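Local coordinates for two-domain protein containing predicted PHP-like metal-dependent phosphoesterase (PDB 3E38) that binds zinc ions in a PHP-like domain joined to an Ig-like domain and is probably a metal-dependent phosphoesterase, at residues T37-D49 and Q197-R211. Numbering follows the deposited sequence.
Sequences TVRVDEAYRDGLD and QPIQTDYDFEKGEHR
Arg39 reaches from helix 36-45 to the backbone of Gln197, holding Gln197 O end-on with two nitrogens: NH1 at 2.9 Å and NH2 at 3.1 Å. The carbonyl lies in the guanidinium plane, whereas both donors approach it from the same face of its own plane. Arg39 NH1 also forms a salt bridge with Glu42 OE1, on its syn lone pair, and NE bonds to the carbonyl oxygen of zinc ligand His26. The other carboxylate oxygen, Glu42 OE2, takes the amide hydrogen of Ile199 N at 2.9 Å in a nearly straight bond (164°), coming from above the carboxylate plane.

The second ionic pair sits at the helix's C-terminal end, just before the Schellman turn at Gly47. Arg211 grips Asp46 OD2 side-on, through NH2 at 2.9 Å and NE at 3.1 Å, while NH1 pairs with Asp22. A water ties Arg211 NH2 to Glu42 OE1 and Arg39 O.

Apolar groups sandwich that guanidinium: Leu48 CD1 lies 3.6 Å above one face and Ile199 CD1 covers the opposite one. Ile199 points CG1 away from its own nitrogen (chi1 -162°), which lays CG2 alongside the Glu42 side chain, 3.6 Å from its CD.

Were Arg39 shortened to an alanine, Gln197 O would probably lose the two guanidinium donors that reach it, and Glu42 OE1 its salt-bridge mate. In this packing beside the PHP-like domain's zinc site, hydrogen bonds from paired Arg39 and Glu42 to backbone groups thus hold the helix to the chain just after zinc ligand His196, while Asp46–Arg211 ties down its C-terminal end.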
loop_
_atom_site.group_PDB
_atom_site.type_symbol
_atom_site.label_atom_id
_atom_site.label_comp_id
_atom_site.label_asym_id
_atom_site.label_seq_id
_atom_site.Cartn_x
_atom_site.Cartn_y
_atom_site.Cartn_z
ATOM N N THR B 37 -21.502 11.668 -12.286
ATOM C CA THR B 37 -21.482 11.926 -10.845
ATOM C C THR B 37 -20.215 11.330 -10.202
ATOM O O THR B 37 -19.698 11.786 -9.187
ATOM C CB THR B 37 -22.751 11.477 -10.196
ATOM O OG1 THR B 37 -22.983 10.112 -10.513
ATOM C CG2 THR B 37 -23.902 12.340 -10.757
ATOM N N VAL B 38 -19.644 10.370 -10.878
ATOM C CA VAL B 38 -18.425 9.774 -10.370
ATOM C C VAL B 38 -17.327 10.819 -10.332
ATOM O O VAL B 38 -16.475 10.782 -9.449
ATOM C CB VAL B 38 -17.960 8.609 -11.267
ATOM C CG1 VAL B 38 -16.629 8.048 -10.815
ATOM C CG2 VAL B 38 -18.997 7.555 -11.295
ATOM N N ARG B 39 -17.325 11.744 -11.291
ATOM C CA ARG B 39 -16.237 12.723 -11.310
ATOM C C ARG B 39 -16.307 13.627 -10.080
ATOM O O ARG B 39 -15.294 14.206 -9.652
ATOM C CB ARG B 39 -16.213 13.596 -12.573
ATOM C CG ARG B 39 -15.898 12.879 -13.879
ATOM C CD ARG B 39 -14.606 12.106 -13.779
ATOM N NE ARG B 39 -14.279 11.444 -15.037
ATOM C CZ ARG B 39 -13.532 10.344 -15.140
ATOM N NH1 ARG B 39 -13.029 9.761 -14.053
ATOM N NH2 ARG B 39 -13.286 9.827 -16.336
ATOM N N VAL B 40 -17.510 13.704 -9.523
ATOM C CA VAL B 40 -17.786 14.575 -8.398
ATOM C C VAL B 40 -17.344 13.826 -7.158
ATOM O O VAL B 40 -16.762 14.410 -6.266
ATOM C CB VAL B 40 -19.300 15.047 -8.281
ATOM C CG1 VAL B 40 -19.505 15.850 -6.975
ATOM C CG2 VAL B 40 -19.750 15.872 -9.529
ATOM N N ASP B 41 -17.666 12.538 -7.111
ATOM C CA ASP B 41 -17.222 11.680 -6.011
ATOM C C ASP B 41 -15.707 11.641 -5.889
ATOM O O ASP B 41 -15.159 11.655 -4.795
ATOM C CB ASP B 41 -17.656 10.248 -6.217
ATOM C CG ASP B 41 -19.150 10.088 -6.156
ATOM O OD1 ASP B 41 -19.751 10.875 -5.407
ATOM O OD2 ASP B 41 -19.684 9.207 -6.873
ATOM N N GLU B 42 -15.056 11.543 -7.036
ATOM C CA GLU B 42 -13.596 11.441 -7.081
ATOM C C GLU B 42 -12.931 12.706 -6.592
ATOM O O GLU B 42 -11.977 12.642 -5.831
ATOM C CB GLU B 42 -13.121 11.164 -8.486
ATOM C CG GLU B 42 -13.545 9.763 -9.011
ATOM C CD GLU B 42 -13.192 9.576 -10.496
ATOM O OE1 GLU B 42 -13.056 10.596 -11.235
ATOM O OE2 GLU B 42 -13.100 8.412 -10.923
ATOM N N ALA B 43 -13.454 13.843 -7.020
ATOM C CA ALA B 43 -12.895 15.171 -6.657
ATOM C C ALA B 43 -12.986 15.359 -5.169
ATOM O O ALA B 43 -12.032 15.730 -4.503
ATOM C CB ALA B 43 -13.609 16.322 -7.398
ATOM N N TYR B 44 -14.148 15.038 -4.643
ATOM C CA TYR B 44 -14.368 15.121 -3.212
ATOM C C TYR B 44 -13.320 14.298 -2.484
ATOM O O TYR B 44 -12.578 14.761 -1.605
ATOM C CB TYR B 44 -15.763 14.573 -2.847
ATOM C CG TYR B 44 -16.047 14.675 -1.393
ATOM C CD1 TYR B 44 -16.176 15.917 -0.794
ATOM C CD2 TYR B 44 -16.149 13.543 -0.590
ATOM C CE1 TYR B 44 -16.412 16.040 0.555
ATOM C CE2 TYR B 44 -16.410 13.654 0.779
ATOM C CZ TYR B 44 -16.536 14.920 1.328
ATOM O OH TYR B 44 -16.795 15.108 2.649
ATOM N N ARG B 45 -13.308 13.033 -2.842
ATOM C CA ARG B 45 -12.420 12.053 -2.183
ATOM C C ARG B 45 -10.952 12.464 -2.227
ATOM O O ARG B 45 -10.224 12.312 -1.246
ATOM C CB ARG B 45 -12.613 10.671 -2.807
ATOM C CG ARG B 45 -11.994 9.564 -2.032
ATOM C CD ARG B 45 -12.551 8.178 -2.477
ATOM N NE ARG B 45 -12.332 7.903 -3.893
ATOM C CZ ARG B 45 -13.270 7.659 -4.796
ATOM N NH1 ARG B 45 -14.553 7.577 -4.452
ATOM N NH2 ARG B 45 -12.893 7.454 -6.054
ATOM N N ASP B 46 -10.554 13.028 -3.351
ATOM C CA ASP B 46 -9.171 13.452 -3.581
ATOM C C ASP B 46 -8.838 14.819 -2.978
ATOM O O ASP B 46 -7.753 15.345 -3.233
ATOM C CB ASP B 46 -8.829 13.579 -5.081
ATOM C CG ASP B 46 -8.862 12.250 -5.876
ATOM O OD1 ASP B 46 -9.118 11.164 -5.311
ATOM O OD2 ASP B 46 -8.610 12.336 -7.122
ATOM N N GLY B 47 -9.770 15.459 -2.300
ATOM C CA GLY B 47 -9.495 16.764 -1.665
ATOM C C GLY B 47 -9.454 17.978 -2.588
ATOM O O GLY B 47 -8.827 19.011 -2.307
ATOM N N LEU B 48 -10.129 17.814 -3.712
ATOM C CA LEU B 48 -10.224 18.845 -4.712
ATOM C C LEU B 48 -11.281 19.762 -4.258
ATOM O O LEU B 48 -12.122 19.379 -3.467
ATOM C CB LEU B 48 -10.623 18.281 -6.075
ATOM C CG LEU B 48 -9.723 17.383 -6.876
ATOM C CD1 LEU B 48 -10.280 17.356 -8.327
ATOM C CD2 LEU B 48 -8.345 17.927 -6.828
ATOM N N ASP B 49 -11.234 20.971 -4.810
ATOM C CA ASP B 49 -12.197 22.034 -4.510
ATOM C C ASP B 49 -13.120 22.366 -5.682
ATOM O O ASP B 49 -14.263 22.835 -5.529
ATOM C CB ASP B 49 -11.440 23.303 -4.135
ATOM C CG ASP B 49 -10.651 23.148 -2.853
ATOM O OD1 ASP B 49 -11.248 22.808 -1.814
ATOM O OD2 ASP B 49 -9.442 23.404 -2.873
ATOM N N GLN B 197 -10.746 7.290 -17.756
ATOM C CA GLN B 197 -10.958 6.075 -16.983
ATOM C C GLN B 197 -11.424 6.422 -15.587
ATOM O O GLN B 197 -11.474 7.579 -15.240
ATOM C CB GLN B 197 -9.636 5.319 -16.841
ATOM C CG GLN B 197 -9.041 4.789 -18.103
ATOM C CD GLN B 197 -9.739 3.541 -18.616
ATOM O OE1 GLN B 197 -10.591 2.953 -17.941
ATOM N NE2 GLN B 197 -9.382 3.135 -19.825
ATOM N N PRO B 198 -11.823 5.427 -14.795
ATOM C CA PRO B 198 -11.957 5.761 -13.367
ATOM C C PRO B 198 -10.594 6.309 -12.867
ATOM O O PRO B 198 -9.534 5.968 -13.418
ATOM C CB PRO B 198 -12.350 4.410 -12.718
ATOM C CG PRO B 198 -13.086 3.674 -13.858
ATOM C CD PRO B 198 -12.288 4.069 -15.106
ATOM N N ILE B 199 -10.624 7.238 -11.911
ATOM C CA ILE B 199 -9.398 7.906 -11.473
ATOM C C ILE B 199 -8.374 6.878 -10.946
ATOM O O ILE B 199 -7.187 6.954 -11.233
ATOM C CB ILE B 199 -9.691 9.051 -10.429
ATOM C CG1 ILE B 199 -8.517 10.021 -10.312
ATOM C CG2 ILE B 199 -10.102 8.478 -9.051
ATOM C CD1 ILE B 199 -8.248 10.925 -11.599
ATOM N N GLN B 200 -8.860 5.871 -10.233
ATOM C CA GLN B 200 -7.976 4.906 -9.595
ATOM C C GLN B 200 -7.248 4.051 -10.624
ATOM O O GLN B 200 -6.246 3.457 -10.339
ATOM C CB GLN B 200 -8.733 3.979 -8.635
ATOM C CG GLN B 200 -9.609 4.664 -7.541
ATOM C CD GLN B 200 -11.072 4.734 -7.892
ATOM O OE1 GLN B 200 -11.414 4.934 -9.043
ATOM N NE2 GLN B 200 -11.967 4.530 -6.884
ATOM N N THR B 201 -7.794 3.984 -11.822
ATOM C CA THR B 201 -7.263 3.150 -12.895
ATOM C C THR B 201 -5.978 3.749 -13.472
ATOM O O THR B 201 -5.088 3.010 -13.943
ATOM C CB THR B 201 -8.289 2.948 -14.029
ATOM O OG1 THR B 201 -9.333 2.056 -13.586
ATOM C CG2 THR B 201 -7.633 2.366 -15.242
ATOM N N ASP B 202 -5.864 5.072 -13.381
ATOM C CA ASP B 202 -4.698 5.792 -13.959
ATOM C C ASP B 202 -3.712 6.371 -12.968
ATOM O O ASP B 202 -2.719 6.953 -13.360
ATOM C CB ASP B 202 -5.158 6.946 -14.866
ATOM C CG ASP B 202 -5.689 6.458 -16.210
ATOM O OD1 ASP B 202 -5.778 5.219 -16.427
ATOM O OD2 ASP B 202 -6.034 7.310 -17.038
ATOM N N TYR B 203 -4.019 6.275 -11.686
ATOM C CA TYR B 203 -3.093 6.789 -10.665
ATOM C C TYR B 203 -2.995 5.748 -9.597
ATOM O O TYR B 203 -3.988 5.234 -9.117
ATOM C CB TYR B 203 -3.489 8.194 -10.104
ATOM C CG TYR B 203 -3.453 9.312 -11.163
ATOM C CD1 TYR B 203 -2.299 9.999 -11.463
ATOM C CD2 TYR B 203 -4.594 9.655 -11.848
ATOM C CE1 TYR B 203 -2.279 11.009 -12.468
ATOM C CE2 TYR B 203 -4.612 10.639 -12.795
ATOM C CZ TYR B 203 -3.450 11.331 -13.112
ATOM O OH TYR B 203 -3.540 12.299 -14.100
ATOM N N ASP B 204 -1.758 5.393 -9.300
ATOM C CA ASP B 204 -1.475 4.370 -8.297
ATOM C C ASP B 204 -1.388 5.095 -6.996
ATOM O O ASP B 204 -0.320 5.560 -6.592
ATOM C CB ASP B 204 -0.175 3.638 -8.599
ATOM C CG ASP B 204 -0.055 2.325 -7.851
ATOM O OD1 ASP B 204 -0.793 2.086 -6.856
ATOM O OD2 ASP B 204 0.801 1.519 -8.271
ATOM N N PHE B 205 -2.549 5.191 -6.371
ATOM C CA PHE B 205 -2.707 5.967 -5.165
ATOM C C PHE B 205 -1.963 5.242 -4.078
ATOM O O PHE B 205 -1.469 5.860 -3.139
ATOM C CB PHE B 205 -4.191 6.208 -4.800
ATOM C CG PHE B 205 -4.886 7.223 -5.682
ATOM C CD1 PHE B 205 -4.577 8.574 -5.580
ATOM C CD2 PHE B 205 -5.858 6.841 -6.591
ATOM C CE1 PHE B 205 -5.223 9.531 -6.396
ATOM C CE2 PHE B 205 -6.505 7.789 -7.409
ATOM C CZ PHE B 205 -6.183 9.132 -7.311
ATOM N N GLU B 206 -1.846 3.929 -4.271
ATOM C CA GLU B 206 -1.138 3.037 -3.324
ATOM C C GLU B 206 0.287 3.552 -3.152
ATOM O O GLU B 206 0.790 3.663 -2.043
ATOM C CB GLU B 206 -1.126 1.563 -3.789
ATOM N N LYS B 207 0.891 3.901 -4.280
ATOM C CA LYS B 207 2.258 4.421 -4.356
ATOM C C LYS B 207 2.327 5.910 -4.114
ATOM O O LYS B 207 3.339 6.570 -4.425
ATOM C CB LYS B 207 2.863 4.169 -5.736
ATOM C CG LYS B 207 2.956 2.719 -6.107
ATOM C CD LYS B 207 3.676 2.580 -7.459
ATOM C CE LYS B 207 3.865 1.114 -7.831
ATOM N N GLY B 208 1.225 6.437 -3.597
ATOM C CA GLY B 208 1.114 7.884 -3.258
ATOM C C GLY B 208 1.040 8.838 -4.448
ATOM O O GLY B 208 1.363 10.045 -4.346
ATOM N N GLU B 209 0.669 8.285 -5.597
ATOM C CA GLU B 209 0.462 9.110 -6.795
ATOM C C GLU B 209 -0.788 9.964 -6.641
ATOM O O GLU B 209 -1.671 9.688 -5.860
ATOM C CB GLU B 209 0.346 8.255 -8.052
ATOM C CG GLU B 209 1.606 7.509 -8.406
ATOM C CD GLU B 209 1.485 6.739 -9.684
ATOM O OE1 GLU B 209 0.487 6.929 -10.435
ATOM O OE2 GLU B 209 2.403 5.920 -9.933
ATOM N N HIS B 210 -0.837 11.034 -7.410
ATOM C CA HIS B 210 -1.981 11.953 -7.364
ATOM C C HIS B 210 -2.307 12.454 -8.730
ATOM O O HIS B 210 -1.433 12.626 -9.600
ATOM C CB HIS B 210 -1.646 13.158 -6.465
ATOM C CG HIS B 210 -0.544 13.987 -7.018
ATOM N ND1 HIS B 210 -0.768 14.967 -7.956
ATOM C CD2 HIS B 210 0.798 13.904 -6.873
ATOM C CE1 HIS B 210 0.383 15.495 -8.329
ATOM N NE2 HIS B 210 1.353 14.867 -7.687
ATOM N N ARG B 211 -3.571 12.791 -8.912
ATOM C CA ARG B 211 -4.010 13.250 -10.204
ATOM C C ARG B 211 -3.317 14.552 -10.503
ATOM O O ARG B 211 -3.148 15.366 -9.617
ATOM C CB ARG B 211 -5.531 13.434 -10.264
ATOM C CG ARG B 211 -6.045 14.767 -9.723
ATOM C CD ARG B 211 -7.434 15.070 -10.256
ATOM N NE ARG B 211 -8.422 14.302 -9.530
ATOM C CZ ARG B 211 -9.680 14.142 -9.890
ATOM N NH1 ARG B 211 -10.135 14.685 -11.001
ATOM N NH2 ARG B 211 -10.480 13.414 -9.118
HETATM O O HOH W 1 -12.748 13.380 -10.840
HETATM O O HOH W 2 -5.635 12.917 -6.548
#